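Anopheles gambiae adenosine kinase (Anopheles gambiae, PDB 3LOO) catalyses the phosphorylation of adenosine to AMP, and belongs to the pfkB family of carbohydrate kinases. Local coordinates at residues A[174-185]-A[206-217]; A[101-109]-A[156-165]. All coordinates share one frame; numbering follows the deposited sequence.

How the contacts relate
Both contacts are buried and both reach the large mixed sheet, in which strands 100-107, 26-29, 179-183 and 207-211 follow one another. Contact 1 lies near the centre of the chain and joins two neighbouring parallel strands, so backbone hydrogen bonds carry it, with an arginine anchoring one end and the bound dinucleotide meeting the other. Contact 2 lies further out, its centre about 16 Å from that of the chain, and lays a loop against a strand without any direct hydrogen bond between the two; a water and apolar side chains do the work instead. Leu-174 of contact 1 links them, its CD2 lying 4.0 Å from CE2 of Phe-103 in contact 2.

Contact 1. Residues A[174-185]-A[206-217]; sequences LQGAQFFYVSGF and RMFMMNLSAPFV. With B4P (bis(adenosine)-5'-tetraphosphate), chain D.
Two adjacent parallel strands, 179-183 and 207-211, pair in the interior of the large sheet, and the turns that follow them reach the bound bis(adenosine)-5'-tetraphosphate. Phe-180 N donates to Met-207 O, Phe-180 O accepts from Met-209 N, and Val-182 N bonds to Met-209 O at 3.0 Å. Where the pairing begins, Arg-206 NH1 donates to two carbonyls, Leu-174 O at 2.8 Å and Ala-177 O at 2.8 Å, both near the guanidinium plane. The Phe-180 ring stands nearly upright on a face of that guanidinium, their planes 81° apart, with its edge toward it. Helix 187-203 connects the strands in a beta-alpha-beta crossover, and its Val-197, Ala-198 and Ala-201 pack on Phe-180 and Phe-208. Val-182 CG2, set beside the backbone N by a chi1 of -178° for CG1, touches Phe-208 CE1 at 3.6 Å. On the opposite face of the sheet from Phe-180, Val-182 and Phe-208, Met-207 SD sits at the edge of the Phe-179 ring, a Met-aromatic contact. Further along, Asn-211 ND2 donates to Tyr-181 OH at 2.9 Å, while its OD1 accepts from Ser-213 N in an Asx turn. That turn brings Ser-213 CB over the centre of the Phe-185 ring, 3.4 Å from its centroid, a CH-pi contact; the opposite face of the ring lies against an adenine of the ligand, and Phe-216 CE2 meets its edge.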
loop_
_atom_site.group_PDB
_atom_site.type_symbol
_atom_site.label_atom_id
_atom_site.label_comp_id
_atom_site.label_asym_id
_atom_site.label_seq_id
_atom_site.Cartn_x
_atom_site.Cartn_y
_atom_site.Cartn_z
ATOM N N LEU A 174 -1.675 14.460 12.900
ATOM C CA LEU A 174 -1.136 13.246 13.554
ATOM C C LEU A 174 -1.805 13.053 14.926
ATOM O O LEU A 174 -2.230 11.944 15.275
ATOM C CB LEU A 174 0.393 13.328 13.710
ATOM C CG LEU A 174 1.188 13.224 12.400
ATOM C CD1 LEU A 174 2.674 13.325 12.733
ATOM C CD2 LEU A 174 0.883 11.915 11.626
ATOM N N GLN A 175 -1.927 14.148 15.679
ATOM C CA GLN A 175 -2.522 14.083 17.031
ATOM C C GLN A 175 -3.961 13.640 16.990
ATOM O O GLN A 175 -4.388 12.904 17.871
ATOM C CB GLN A 175 -2.419 15.430 17.744
ATOM C CG GLN A 175 -1.005 15.714 18.219
ATOM C CD GLN A 175 -0.866 17.026 19.017
ATOM O OE1 GLN A 175 0.229 17.603 19.107
ATOM N NE2 GLN A 175 -1.967 17.482 19.615
ATOM N N GLY A 176 -4.701 14.049 15.957
ATOM C CA GLY A 176 -6.131 13.715 15.845
ATOM C C GLY A 176 -6.466 12.389 15.196
ATOM O O GLY A 176 -7.631 11.951 15.196
ATOM N N ALA A 177 -5.468 11.713 14.620
ATOM C CA ALA A 177 -5.801 10.492 13.894
ATOM C C ALA A 177 -6.028 9.403 14.894
ATOM O O ALA A 177 -5.461 9.440 15.995
ATOM C CB ALA A 177 -4.676 10.097 12.934
ATOM N N GLN A 178 -6.851 8.422 14.531
ATOM C CA GLN A 178 -7.058 7.244 15.385
ATOM C C GLN A 178 -6.392 5.996 14.821
ATOM O O GLN A 178 -6.255 4.995 15.530
ATOM C CB GLN A 178 -8.563 7.009 15.630
ATOM C CG GLN A 178 -9.252 8.265 16.231
ATOM C CD GLN A 178 -10.759 8.120 16.474
ATOM O OE1 GLN A 178 -11.525 7.758 15.569
ATOM N NE2 GLN A 178 -11.194 8.451 17.702
ATOM N N PHE A 179 -5.984 6.058 13.545
ATOM C CA PHE A 179 -5.489 4.891 12.767
ATOM C C PHE A 179 -4.371 5.369 11.838
ATOM O O PHE A 179 -4.467 6.473 11.250
ATOM C CB PHE A 179 -6.584 4.296 11.867
ATOM C CG PHE A 179 -7.819 3.841 12.613
ATOM C CD1 PHE A 179 -7.894 2.551 13.156
ATOM C CD2 PHE A 179 -8.917 4.707 12.755
ATOM C CE1 PHE A 179 -9.032 2.146 13.859
ATOM C CE2 PHE A 179 -10.057 4.308 13.436
ATOM C CZ PHE A 179 -10.117 3.025 13.997
ATOM N N PHE A 180 -3.345 4.530 11.664
ATOM C CA PHE A 180 -2.184 4.878 10.841
ATOM C C PHE A 180 -1.877 3.710 9.924
ATOM O O PHE A 180 -1.945 2.544 10.348
ATOM C CB PHE A 180 -0.944 5.209 11.698
ATOM C CG PHE A 180 -1.124 6.401 12.593
ATOM C CD1 PHE A 180 -0.896 7.684 12.119
ATOM C CD2 PHE A 180 -1.561 6.233 13.914
ATOM C CE1 PHE A 180 -1.051 8.799 12.943
ATOM C CE2 PHE A 180 -1.753 7.342 14.769
ATOM C CZ PHE A 180 -1.504 8.639 14.279
ATOM N N TYR A 181 -1.568 4.031 8.669
ATOM C CA TYR A 181 -1.264 3.017 7.664
ATOM C C TYR A 181 -0.049 3.461 6.862
ATOM O O TYR A 181 -0.023 4.581 6.329
ATOM C CB TYR A 181 -2.458 2.739 6.748
ATOM C CG TYR A 181 -2.183 1.695 5.700
ATOM C CD1 TYR A 181 -1.693 0.419 6.052
ATOM C CD2 TYR A 181 -2.380 1.977 4.337
ATOM C CE1 TYR A 181 -1.414 -0.561 5.058
ATOM C CE2 TYR A 181 -2.104 1.038 3.353
ATOM C CZ TYR A 181 -1.627 -0.238 3.717
ATOM O OH TYR A 181 -1.378 -1.176 2.746
ATOM N N VAL A 182 0.941 2.575 6.750
ATOM C CA VAL A 182 2.168 2.873 6.017
ATOM C C VAL A 182 2.521 1.676 5.142
ATOM O O VAL A 182 2.290 0.553 5.541
ATOM C CB VAL A 182 3.333 3.195 6.963
ATOM C CG1 VAL A 182 4.591 3.558 6.171
ATOM C CG2 VAL A 182 2.995 4.412 7.877
ATOM N N SER A 183 3.051 1.900 3.946
ATOM C CA SER A 183 3.462 0.749 3.098
ATOM C C SER A 183 4.926 0.431 3.392
ATOM O O SER A 183 5.684 1.316 3.799
ATOM C CB SER A 183 3.329 1.079 1.615
ATOM O OG SER A 183 4.103 2.238 1.327
ATOM N N GLY A 184 5.337 -0.814 3.170
ATOM C CA GLY A 184 6.788 -1.106 3.156
ATOM C C GLY A 184 7.538 -0.296 2.094
ATOM O O GLY A 184 8.703 0.072 2.294
ATOM N N PHE A 185 6.875 0.003 0.970
ATOM C CA PHE A 185 7.402 0.926 -0.051
ATOM C C PHE A 185 7.960 2.258 0.517
ATOM O O PHE A 185 8.973 2.791 0.032
ATOM C CB PHE A 185 6.290 1.256 -1.055
ATOM C CG PHE A 185 5.917 0.118 -1.982
ATOM C CD1 PHE A 185 6.910 -0.681 -2.592
ATOM C CD2 PHE A 185 4.578 -0.108 -2.302
ATOM C CE1 PHE A 185 6.577 -1.680 -3.495
ATOM C CE2 PHE A 185 4.205 -1.138 -3.203
ATOM C CZ PHE A 185 5.230 -1.929 -3.805
ATOM N N ARG A 206 -3.049 3.711 19.821
ATOM C CA ARG A 206 -3.714 3.737 18.503
ATOM C C ARG A 206 -3.201 2.643 17.532
ATOM O O ARG A 206 -2.114 2.101 17.715
ATOM C CB ARG A 206 -3.631 5.144 17.902
ATOM C CG ARG A 206 -4.394 6.220 18.771
ATOM C CD ARG A 206 -4.149 7.628 18.295
ATOM N NE ARG A 206 -2.808 8.103 18.572
ATOM C CZ ARG A 206 -2.264 9.204 18.066
ATOM N NH1 ARG A 206 -2.939 9.986 17.202
ATOM N NH2 ARG A 206 -1.028 9.526 18.432
ATOM N N MET A 207 -3.994 2.303 16.525
ATOM C CA MET A 207 -3.597 1.260 15.581
ATOM C C MET A 207 -2.573 1.740 14.554
ATOM O O MET A 207 -2.728 2.802 13.943
ATOM C CB MET A 207 -4.812 0.659 14.889
ATOM C CG MET A 207 -5.534 -0.383 15.748
ATOM S SD MET A 207 -7.003 -0.964 14.891
ATOM C CE MET A 207 -6.282 -2.331 13.991
ATOM N N PHE A 208 -1.504 0.964 14.416
ATOM C CA PHE A 208 -0.477 1.192 13.366
ATOM C C PHE A 208 -0.487 -0.077 12.503
ATOM O O PHE A 208 -0.451 -1.218 13.002
ATOM C CB PHE A 208 0.902 1.545 13.929
ATOM C CG PHE A 208 1.936 1.813 12.857
ATOM C CD1 PHE A 208 2.101 3.080 12.352
ATOM C CD2 PHE A 208 2.685 0.751 12.300
ATOM C CE1 PHE A 208 3.012 3.333 11.339
ATOM C CE2 PHE A 208 3.594 0.976 11.257
ATOM C CZ PHE A 208 3.750 2.288 10.777
ATOM N N MET A 209 -0.619 0.142 11.208
ATOM C CA MET A 209 -0.810 -0.930 10.266
ATOM C C MET A 209 0.176 -0.696 9.113
ATOM O O MET A 209 0.538 0.449 8.793
ATOM C CB MET A 209 -2.267 -0.949 9.773
ATOM C CG MET A 209 -3.304 -1.059 10.943
ATOM S SD MET A 209 -4.988 -0.825 10.405
ATOM C CE MET A 209 -5.053 0.969 10.425
ATOM N N MET A 210 0.605 -1.780 8.487
ATOM C CA MET A 210 1.536 -1.646 7.363
ATOM C C MET A 210 1.397 -2.804 6.398
ATOM O O MET A 210 0.739 -3.794 6.677
ATOM C CB MET A 210 2.990 -1.467 7.834
ATOM C CG MET A 210 3.581 -2.627 8.648
ATOM S SD MET A 210 5.413 -2.676 8.630
ATOM C CE MET A 210 5.690 -3.354 6.975
ATOM N N ASN A 211 2.024 -2.648 5.244
ATOM C CA ASN A 211 1.928 -3.636 4.202
ATOM C C ASN A 211 3.352 -4.099 3.905
ATOM O O ASN A 211 4.287 -3.263 3.915
ATOM C CB ASN A 211 1.382 -2.957 2.960
ATOM C CG ASN A 211 0.755 -3.915 2.022
ATOM O OD1 ASN A 211 1.426 -4.800 1.473
ATOM N ND2 ASN A 211 -0.568 -3.784 1.842
ATOM N N LEU A 212 3.520 -5.381 3.563
ATOM C CA LEU A 212 4.848 -5.821 3.137
ATOM C C LEU A 212 5.254 -5.218 1.809
ATOM O O LEU A 212 6.447 -5.064 1.548
ATOM C CB LEU A 212 4.990 -7.338 3.160
ATOM C CG LEU A 212 4.963 -8.005 4.534
ATOM C CD1 LEU A 212 4.845 -9.518 4.352
ATOM C CD2 LEU A 212 6.220 -7.555 5.406
ATOM N N SER A 213 4.257 -4.889 0.980
ATOM C CA SER A 213 4.411 -4.184 -0.315
ATOM C C SER A 213 5.030 -4.959 -1.484
ATOM O O SER A 213 4.474 -4.963 -2.587
ATOM C CB SER A 213 5.140 -2.853 -0.134
ATOM O OG SER A 213 4.339 -1.953 0.623
ATOM N N ALA A 214 6.191 -5.569 -1.266
ATOM C CA ALA A 214 6.888 -6.290 -2.349
ATOM C C ALA A 214 8.001 -7.117 -1.743
ATOM O O ALA A 214 8.559 -6.730 -0.711
ATOM C CB ALA A 214 7.500 -5.307 -3.383
ATOM N N PRO A 215 8.408 -8.197 -2.438
ATOM C CA PRO A 215 9.529 -9.010 -1.940
ATOM C C PRO A 215 10.769 -8.223 -1.599
ATOM O O PRO A 215 11.465 -8.579 -0.644
ATOM C CB PRO A 215 9.785 -9.988 -3.101
ATOM C CG PRO A 215 8.387 -10.245 -3.559
ATOM C CD PRO A 215 7.753 -8.853 -3.583
ATOM N N PHE A 216 11.043 -7.137 -2.318
ATOM C CA PHE A 216 12.273 -6.398 -2.025
ATOM C C PHE A 216 12.253 -5.708 -0.703
ATOM O O PHE A 216 13.301 -5.311 -0.205
ATOM C CB PHE A 216 12.685 -5.397 -3.136
ATOM C CG PHE A 216 11.845 -4.150 -3.226
ATOM C CD1 PHE A 216 12.064 -3.058 -2.394
ATOM C CD2 PHE A 216 10.893 -4.022 -4.243
ATOM C CE1 PHE A 216 11.295 -1.864 -2.517
ATOM C CE2 PHE A 216 10.128 -2.813 -4.371
ATOM C CZ PHE A 216 10.339 -1.755 -3.515
ATOM N N VAL A 217 11.068 -5.500 -0.127
ATOM C CA VAL A 217 11.057 -4.810 1.149
ATOM C C VAL A 217 11.766 -5.599 2.299
ATOM O O VAL A 217 12.678 -5.078 2.925
ATOM C CB VAL A 217 9.615 -4.297 1.522
ATOM C CG1 VAL A 217 9.598 -3.872 2.976
ATOM C CG2 VAL A 217 9.208 -3.132 0.537
HETATM P PA B4P D . -0.209 -4.488 -7.990
HETATM O O1A B4P D . -1.207 -4.325 -9.125
HETATM O O2A B4P D . 1.146 -5.108 -8.326
HETATM O O3A B4P D . -0.876 -5.540 -6.978
HETATM P PB B4P D . -1.151 -5.169 -5.452
HETATM O O1B B4P D . -2.262 -4.124 -5.322
HETATM O O2B B4P D . 0.128 -5.011 -4.647
HETATM O O3B B4P D . -1.822 -6.687 -5.357
HETATM P PG B4P D . -1.370 -7.911 -4.414
HETATM O O1G B4P D . -0.434 -8.844 -5.105
HETATM O O2G B4P D . -0.837 -7.297 -3.134
HETATM O O3G B4P D . -2.739 -8.668 -4.070
HETATM P PD B4P D . -3.300 -10.106 -4.536
HETATM O O1D B4P D . -2.921 -10.310 -5.957
HETATM O O2D B4P D . -3.028 -11.177 -3.517
HETATM O O5E B4P D . -0.027 -3.086 -7.188
HETATM C C5E B4P D . 0.061 -1.993 -8.075
HETATM C C4E B4P D . 0.416 -0.688 -7.422
HETATM O O4E B4P D . 1.665 -0.730 -6.732
HETATM C C3E B4P D . 0.621 0.329 -8.511
HETATM O O3E B4P D . -0.563 1.150 -8.479
HETATM C C2E B4P D . 1.843 1.131 -8.078
HETATM O O2E B4P D . 1.666 2.553 -8.073
HETATM C C1E B4P D . 2.167 0.580 -6.677
HETATM N N9A B4P D . 3.627 0.560 -6.473
HETATM C C8A B4P D . 4.563 -0.191 -7.123
HETATM N N7A B4P D . 5.789 0.130 -6.613
HETATM C C5A B4P D . 5.636 1.105 -5.668
HETATM C C6A B4P D . 6.500 1.811 -4.815
HETATM N N6A B4P D . 7.860 1.646 -4.825
HETATM N N1A B4P D . 5.978 2.743 -3.978
HETATM C C2A B4P D . 4.641 2.962 -3.915
HETATM N N3A B4P D . 3.794 2.289 -4.711
HETATM C C4A B4P D . 4.263 1.356 -5.580
HETATM O O5F B4P D . -4.863 -9.752 -4.529
HETATM C C5F B4P D . -5.475 -9.063 -3.445
HETATM C C4F B4P D . -6.974 -9.340 -3.548
HETATM O O4F B4P D . -7.472 -9.117 -4.879
HETATM C C3F B4P D . -7.274 -10.810 -3.315
HETATM O O3F B4P D . -7.280 -11.081 -1.919
HETATM C C2F B4P D . -8.628 -10.971 -3.978
HETATM O O2F B4P D . -9.679 -10.538 -3.091
HETATM C C1F B4P D . -8.514 -10.047 -5.204
HETATM N N9B B4P D . -8.057 -10.888 -6.356
HETATM C C8B B4P D . -6.801 -10.953 -6.841
HETATM N N7B B4P D . -6.725 -11.821 -7.878
HETATM C C5B B4P D . -7.952 -12.343 -8.085
HETATM C C6B B4P D . -8.502 -13.273 -8.964
HETATM N N6B B4P D . -7.703 -13.852 -9.896
HETATM N N1B B4P D . -9.836 -13.571 -8.891
HETATM C C2B B4P D . -10.638 -12.992 -7.963
HETATM N N3B B4P D . -10.153 -12.085 -7.068
HETATM C C4B B4P D . -8.830 -11.731 -7.076
HETATM O O HOH W 1 -6.986 2.885 17.017
#

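Contact 2. Residues A[101-109]-A[156-165]; sequences IFFGCVGQD and AANDFTPEHL
A water held from both segments donates to Ala-157 O at 2.8 Å and accepts from Cys-105 N at 2.9 Å, so it bridges strand 100-107 and the 3-10 segment that takes in 156-158, which share no direct hydrogen bond. Beside this bridge the backbones come close, Ala-157 CA making a CA-H...O contact with Cys-105 O at 3.1 Å. The methyl of Ala-156 rests against the peptide between Val-106 and Gly-107. The Cys-105 side chain turns toward the loop; with SG anti to the backbone N (chi1 -168°), the sulfur lies beside Ala-156 O and reaches Asp-159 CB at 3.9 Å. Cys-105 CB meets Phe-160 CB, and the Phe-160 ring runs back along the strand so that CD1 lies 3.8 Å from Gly-104 CA and CE1 approaches Phe-103 CB. Gly-104 N, buried here, has no hydrogen-bonding partner in the model. Leu-165 reaches Phe-103 through CD2, which stands over one face of the ring, 3.7 Å from its centroid and 17° off the normal, in a CH-pi contact. The imidazole of His-164 meets the same ring obliquely through NE2 and CD2, the two planes 86° apart.

Beyond the two segments, Gln-127 O of strand 125-131 takes the bond of His-164 NE2, and Ser-131 OG and Ser-134 OG bond to Asp-159 OD2, tying the loop to that strand and the residues after it. Phe-160 touches Val-189 and Ser-193, putting the loop between strand 100-107 and helix 187-203, while Phe-103 itself packs on Asn-170 and Tyr-173 of helix 168-176.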
loop_
_atom_site.group_PDB
_atom_site.type_symbol
_atom_site.label_atom_id
_atom_site.label_comp_id
_atom_site.label_asym_id
_atom_site.label_seq_id
_atom_site.Cartn_x
_atom_site.Cartn_y
_atom_site.Cartn_z
ATOM N N ILE A 101 -6.478 11.134 5.587
ATOM C CA ILE A 101 -5.448 12.090 5.229
ATOM C C ILE A 101 -4.229 11.340 4.614
ATOM O O ILE A 101 -3.801 10.330 5.171
ATOM C CB ILE A 101 -4.961 12.850 6.473
ATOM C CG1 ILE A 101 -6.116 13.705 7.068
ATOM C CG2 ILE A 101 -3.798 13.764 6.110
ATOM C CD1 ILE A 101 -5.796 14.151 8.478
ATOM N N PHE A 102 -3.719 11.820 3.477
ATOM C CA PHE A 102 -2.533 11.224 2.848
ATOM C C PHE A 102 -1.308 12.151 2.943
ATOM O O PHE A 102 -1.384 13.319 2.558
ATOM C CB PHE A 102 -2.809 10.813 1.371
ATOM C CG PHE A 102 -1.569 10.210 0.666
ATOM C CD1 PHE A 102 -1.182 8.907 0.918
ATOM C CD2 PHE A 102 -0.815 10.959 -0.186
ATOM C CE1 PHE A 102 -0.033 8.345 0.326
ATOM C CE2 PHE A 102 0.362 10.405 -0.802
ATOM C CZ PHE A 102 0.737 9.090 -0.533
ATOM N N PHE A 103 -0.184 11.618 3.435
ATOM C CA PHE A 103 1.100 12.328 3.407
ATOM C C PHE A 103 2.077 11.612 2.465
ATOM O O PHE A 103 2.275 10.390 2.579
ATOM C CB PHE A 103 1.783 12.398 4.778
ATOM C CG PHE A 103 1.058 13.220 5.817
ATOM C CD1 PHE A 103 0.851 14.594 5.633
ATOM C CD2 PHE A 103 0.671 12.633 7.016
ATOM C CE1 PHE A 103 0.221 15.366 6.606
ATOM C CE2 PHE A 103 0.037 13.401 8.020
ATOM C CZ PHE A 103 -0.178 14.780 7.795
ATOM N N GLY A 104 2.689 12.383 1.575
ATOM C CA GLY A 104 3.792 11.909 0.732
ATOM C C GLY A 104 4.264 13.108 -0.075
ATOM O O GLY A 104 3.674 14.198 0.033
ATOM N N CYS A 105 5.322 12.916 -0.865
ATOM C CA CYS A 105 5.943 14.012 -1.623
ATOM C C CYS A 105 5.819 13.884 -3.139
ATOM O O CYS A 105 6.096 12.810 -3.733
ATOM C CB CYS A 105 7.418 14.172 -1.214
ATOM S SG CYS A 105 8.212 15.728 -1.832
ATOM N N VAL A 106 5.416 14.993 -3.766
ATOM C CA VAL A 106 5.198 15.059 -5.211
ATOM C C VAL A 106 6.057 16.197 -5.748
ATOM O O VAL A 106 6.645 16.966 -4.965
ATOM C CB VAL A 106 3.711 15.319 -5.619
ATOM C CG1 VAL A 106 2.772 14.134 -5.243
ATOM C CG2 VAL A 106 3.191 16.658 -5.049
ATOM N N GLY A 107 6.098 16.320 -7.073
ATOM C CA GLY A 107 6.813 17.423 -7.713
ATOM C C GLY A 107 5.851 18.588 -7.874
ATOM O O GLY A 107 4.685 18.521 -7.440
ATOM N N GLN A 108 6.320 19.652 -8.527
ATOM C CA GLN A 108 5.432 20.754 -8.868
ATOM C C GLN A 108 5.217 20.751 -10.353
ATOM O O GLN A 108 5.856 21.523 -11.068
ATOM C CB GLN A 108 6.027 22.076 -8.412
ATOM C CG GLN A 108 5.672 22.348 -6.989
ATOM C CD GLN A 108 6.587 23.343 -6.373
ATOM O OE1 GLN A 108 7.635 23.637 -6.916
ATOM N NE2 GLN A 108 6.190 23.891 -5.245
ATOM N N ASP A 109 4.337 19.882 -10.825
ATOM C CA ASP A 109 4.327 19.556 -12.239
ATOM C C ASP A 109 2.974 19.063 -12.641
ATOM O O ASP A 109 2.086 19.019 -11.799
ATOM C CB ASP A 109 5.434 18.542 -12.593
ATOM C CG ASP A 109 5.380 17.269 -11.760
ATOM O OD1 ASP A 109 4.367 17.020 -11.090
ATOM O OD2 ASP A 109 6.354 16.496 -11.796
ATOM N N ALA A 156 10.334 12.479 -6.898
ATOM C CA ALA A 156 9.927 13.413 -5.818
ATOM C C ALA A 156 9.412 12.716 -4.559
ATOM O O ALA A 156 9.545 13.243 -3.441
ATOM C CB ALA A 156 8.885 14.445 -6.308
ATOM N N ALA A 157 8.845 11.527 -4.723
ATOM C CA ALA A 157 8.401 10.771 -3.527
ATOM C C ALA A 157 9.567 10.507 -2.575
ATOM O O ALA A 157 9.347 10.354 -1.375
ATOM C CB ALA A 157 7.703 9.469 -3.898
ATOM N N ASN A 158 10.793 10.424 -3.124
ATOM C CA ASN A 158 11.998 10.292 -2.316
ATOM C C ASN A 158 12.428 11.582 -1.614
ATOM O O ASN A 158 13.286 11.533 -0.730
ATOM C CB ASN A 158 13.185 9.717 -3.122
ATOM C CG ASN A 158 13.941 8.658 -2.352
ATOM O OD1 ASN A 158 14.299 8.833 -1.171
ATOM N ND2 ASN A 158 14.173 7.549 -2.988
ATOM N N ASP A 159 11.844 12.720 -1.967
ATOM C CA ASP A 159 12.175 13.962 -1.285
ATOM C C ASP A 159 11.374 14.210 -0.019
ATOM O O ASP A 159 11.415 15.296 0.503
ATOM C CB ASP A 159 12.040 15.158 -2.241
ATOM C CG ASP A 159 13.032 15.082 -3.416
ATOM O OD1 ASP A 159 13.974 14.283 -3.340
ATOM O OD2 ASP A 159 12.852 15.789 -4.426
ATOM N N PHE A 160 10.630 13.215 0.473
ATOM C CA PHE A 160 9.845 13.386 1.676
ATOM C C PHE A 160 10.780 13.577 2.870
ATOM O O PHE A 160 11.759 12.854 2.999
ATOM C CB PHE A 160 8.967 12.158 1.925
ATOM C CG PHE A 160 8.064 12.285 3.126
ATOM C CD1 PHE A 160 6.770 12.771 2.978
ATOM C CD2 PHE A 160 8.501 11.917 4.397
ATOM C CE1 PHE A 160 5.925 12.923 4.080
ATOM C CE2 PHE A 160 7.660 12.053 5.500
ATOM C CZ PHE A 160 6.364 12.546 5.337
ATOM N N THR A 161 10.443 14.510 3.758
ATOM C CA THR A 161 11.250 14.722 4.971
ATOM C C THR A 161 10.394 14.712 6.226
ATOM O O THR A 161 9.258 15.201 6.208
ATOM C CB THR A 161 12.056 16.037 4.937
ATOM O OG1 THR A 161 11.160 17.136 4.741
ATOM C CG2 THR A 161 13.064 16.025 3.859
ATOM N N PRO A 162 10.951 14.184 7.334
ATOM C CA PRO A 162 10.246 14.185 8.625
ATOM C C PRO A 162 9.708 15.563 9.000
ATOM O O PRO A 162 8.718 15.666 9.711
ATOM C CB PRO A 162 11.335 13.764 9.616
ATOM C CG PRO A 162 12.281 12.930 8.805
ATOM C CD PRO A 162 12.250 13.468 7.403
ATOM N N GLU A 163 10.357 16.608 8.502
ATOM C CA GLU A 163 9.976 17.967 8.820
ATOM C C GLU A 163 8.567 18.277 8.307
ATOM O O GLU A 163 7.848 19.034 8.936
ATOM C CB GLU A 163 10.988 18.996 8.263
ATOM C CG GLU A 163 12.360 18.463 7.705
ATOM C CD GLU A 163 13.161 17.591 8.678
ATOM O OE1 GLU A 163 13.470 18.055 9.802
ATOM O OE2 GLU A 163 13.490 16.438 8.312
ATOM N N HIS A 164 8.163 17.676 7.182
ATOM C CA HIS A 164 6.803 17.903 6.637
ATOM C C HIS A 164 5.733 17.599 7.683
ATOM O O HIS A 164 4.677 18.251 7.745
ATOM C CB HIS A 164 6.568 17.069 5.364
ATOM C CG HIS A 164 5.223 17.279 4.727
ATOM N ND1 HIS A 164 4.841 18.480 4.162
ATOM C CD2 HIS A 164 4.182 16.429 4.542
ATOM C CE1 HIS A 164 3.621 18.362 3.661
ATOM N NE2 HIS A 164 3.196 17.128 3.880
ATOM N N LEU A 165 6.008 16.596 8.505
ATOM C CA LEU A 165 5.077 16.200 9.544
ATOM C C LEU A 165 5.132 17.108 10.777
ATOM O O LEU A 165 4.263 17.016 11.636
ATOM C CB LEU A 165 5.305 14.751 9.950
ATOM C CG LEU A 165 5.252 13.690 8.848
ATOM C CD1 LEU A 165 5.487 12.314 9.475
ATOM C CD2 LEU A 165 3.934 13.736 8.045
HETATM O O HOH W 2 6.620 10.312 -0.553
#